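Local coordinates for integral membrane indolylacetylinositol arabinosyltransferase EmbC (Mycolicibacterium smegmatis, PDB 7BVE), which probably transfers arabinose units to build the arabinan of the mycobacterial cell wall, working as a polytopic membrane glycosyltransferase, at residues 876-880 and 891-897. Residues are numbered along the deposited sequence; the frame is centred on the assembly and turned at random.
Sequences VEVQW and PGGSITF
Val878 and Ile895 face each other across two antiparallel chains that pair only loosely: Val878 N donates to Ile895 O in a nearly straight bond of 3.0 Å, whereas the return bond from Ile895 N to Val878 O is weak. Val878 O also receives the CA-H of Ser894 at 3.3 Å, and the CA-H of Gln879 points to Gly893 O. Trp880 supplies the broadest side chain. Its chi1 of 67° sets CG between the backbone N and the carbonyl carbon, and the indole lies against the 892-895 backbone. Having no side chain, Gly893 can lay its CA over the six-membered ring, 3.6 Å from the centroid, in a CH-pi contact; its phi of 161° is one that glycine readily adopts. Farther along the ring, Trp880 CZ3 meets Ile895 CG2 at 3.6 Å. Ile895 also packs CG1 against Val878 CB on the apolar side of the pair. Both residues are beta-branched, which suits extended backbone and offers compact apolar surface to the rings: Val878 CG2 approaches Phe897 obliquely, 3.6 Å from CZ, while Val876 CG1 reaches that ring's edge. On the other, more polar side the extended chain of Glu877 rises from the pair and brings OE1 to the short hydroxyl of Ser894, whose OG donates at 2.8 Å from above the carboxylate plane. Gln879 lays its amide beside Pro891, and its OE1 is held by Arg924. The two strands, joined through the short helix 883-887, belong to an antiparallel sheet of the EmbC C-terminal domain, consistent with the beta-sandwich character of its galactose-binding-like clan: strand 922-928 bonds to the backbone of Glu877 and Gln879 and packs Ile923 on Val878 and Trp880, while strand 907-912 brings Leu909 and Ala911 against Phe897.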
loop_
_atom_site.group_PDB
_atom_site.type_symbol
_atom_site.label_atom_id
_atom_site.label_comp_id
_atom_site.label_asym_id
_atom_site.label_seq_id
_atom_site.Cartn_x
_atom_site.Cartn_y
_atom_site.Cartn_z
ATOM N N VAL A 876 -9.569 39.190 -5.699
ATOM C CA VAL A 876 -10.277 40.158 -4.869
ATOM C C VAL A 876 -9.249 40.979 -4.107
ATOM O O VAL A 876 -8.326 40.423 -3.504
ATOM C CB VAL A 876 -11.242 39.452 -3.900
ATOM C CG1 VAL A 876 -12.067 40.467 -3.134
ATOM C CG2 VAL A 876 -12.122 38.473 -4.639
ATOM N N GLU A 877 -9.388 42.304 -4.147
ATOM C CA GLU A 877 -8.432 43.189 -3.499
ATOM C C GLU A 877 -9.171 44.284 -2.747
ATOM O O GLU A 877 -10.377 44.467 -2.903
ATOM C CB GLU A 877 -7.471 43.825 -4.509
ATOM C CG GLU A 877 -6.563 42.837 -5.210
ATOM C CD GLU A 877 -5.623 43.506 -6.176
ATOM O OE1 GLU A 877 -5.721 44.740 -6.334
ATOM O OE2 GLU A 877 -4.799 42.796 -6.789
ATOM N N VAL A 878 -8.426 45.010 -1.921
ATOM C CA VAL A 878 -8.931 46.164 -1.189
ATOM C C VAL A 878 -8.225 47.384 -1.756
ATOM O O VAL A 878 -7.059 47.296 -2.145
ATOM C CB VAL A 878 -8.683 46.021 0.333
ATOM C CG1 VAL A 878 -9.260 47.184 1.130
ATOM C CG2 VAL A 878 -9.268 44.744 0.835
ATOM N N GLN A 879 -8.926 48.506 -1.842
ATOM C CA GLN A 879 -8.355 49.727 -2.395
ATOM C C GLN A 879 -8.590 50.848 -1.389
ATOM O O GLN A 879 -9.675 51.433 -1.358
ATOM C CB GLN A 879 -8.991 50.017 -3.745
ATOM C CG GLN A 879 -8.280 51.008 -4.632
ATOM C CD GLN A 879 -8.965 51.104 -5.973
ATOM O OE1 GLN A 879 -10.048 50.562 -6.162
ATOM N NE2 GLN A 879 -8.319 51.758 -6.927
ATOM N N TRP A 880 -7.589 51.155 -0.566
ATOM C CA TRP A 880 -7.792 52.154 0.473
ATOM C C TRP A 880 -7.369 53.535 -0.003
ATOM O O TRP A 880 -6.543 53.681 -0.900
ATOM C CB TRP A 880 -7.014 51.813 1.743
ATOM C CG TRP A 880 -5.524 51.884 1.626
ATOM C CD1 TRP A 880 -4.725 52.984 1.804
ATOM C CD2 TRP A 880 -4.644 50.799 1.348
ATOM N NE1 TRP A 880 -3.409 52.646 1.624
ATOM C CE2 TRP A 880 -3.331 51.308 1.342
ATOM C CE3 TRP A 880 -4.840 49.445 1.089
ATOM C CZ2 TRP A 880 -2.220 50.503 1.094
ATOM C CZ3 TRP A 880 -3.748 48.653 0.847
ATOM C CH2 TRP A 880 -2.450 49.179 0.848
ATOM N N PRO A 891 -6.217 55.319 -6.834
ATOM C CA PRO A 891 -6.085 54.079 -6.047
ATOM C C PRO A 891 -5.602 54.262 -4.617
ATOM O O PRO A 891 -6.350 53.954 -3.689
ATOM C CB PRO A 891 -5.081 53.254 -6.863
ATOM C CG PRO A 891 -5.268 53.722 -8.246
ATOM C CD PRO A 891 -5.540 55.190 -8.141
ATOM N N GLY A 892 -4.395 54.779 -4.412
ATOM C CA GLY A 892 -3.883 54.981 -3.074
ATOM C C GLY A 892 -3.330 53.760 -2.371
ATOM O O GLY A 892 -2.609 53.919 -1.380
ATOM N N GLY A 893 -3.639 52.551 -2.827
ATOM C CA GLY A 893 -3.072 51.365 -2.217
ATOM C C GLY A 893 -3.871 50.129 -2.555
ATOM O O GLY A 893 -5.020 50.198 -2.996
ATOM N N SER A 894 -3.235 48.979 -2.331
ATOM C CA SER A 894 -3.846 47.694 -2.649
ATOM C C SER A 894 -3.239 46.585 -1.799
ATOM O O SER A 894 -2.020 46.389 -1.814
ATOM C CB SER A 894 -3.673 47.371 -4.135
ATOM O OG SER A 894 -4.233 46.109 -4.452
ATOM N N ILE A 895 -4.089 45.861 -1.066
ATOM C CA ILE A 895 -3.713 44.609 -0.418
ATOM C C ILE A 895 -4.632 43.504 -0.908
ATOM O O ILE A 895 -5.709 43.758 -1.453
ATOM C CB ILE A 895 -3.766 44.669 1.124
ATOM C CG1 ILE A 895 -5.121 45.208 1.596
ATOM C CG2 ILE A 895 -2.561 45.406 1.685
ATOM C CD1 ILE A 895 -5.367 45.059 3.077
ATOM N N THR A 896 -4.208 42.270 -0.686
ATOM C CA THR A 896 -4.910 41.101 -1.182
ATOM C C THR A 896 -5.340 40.227 -0.010
ATOM O O THR A 896 -4.595 40.046 0.955
ATOM C CB THR A 896 -4.006 40.314 -2.132
ATOM O OG1 THR A 896 -3.480 41.202 -3.123
ATOM C CG2 THR A 896 -4.781 39.227 -2.844
ATOM N N PHE A 897 -6.557 39.698 -0.086
ATOM C CA PHE A 897 -7.023 38.762 0.918
ATOM C C PHE A 897 -6.332 37.417 0.776
ATOM O O PHE A 897 -5.930 37.011 -0.317
ATOM C CB PHE A 897 -8.527 38.552 0.824
ATOM C CG PHE A 897 -9.322 39.716 1.272
ATOM C CD1 PHE A 897 -9.381 40.041 2.608
ATOM C CD2 PHE A 897 -10.058 40.451 0.377
ATOM C CE1 PHE A 897 -10.121 41.102 3.043
ATOM C CE2 PHE A 897 -10.812 41.509 0.808
ATOM C CZ PHE A 897 -10.840 41.833 2.150
#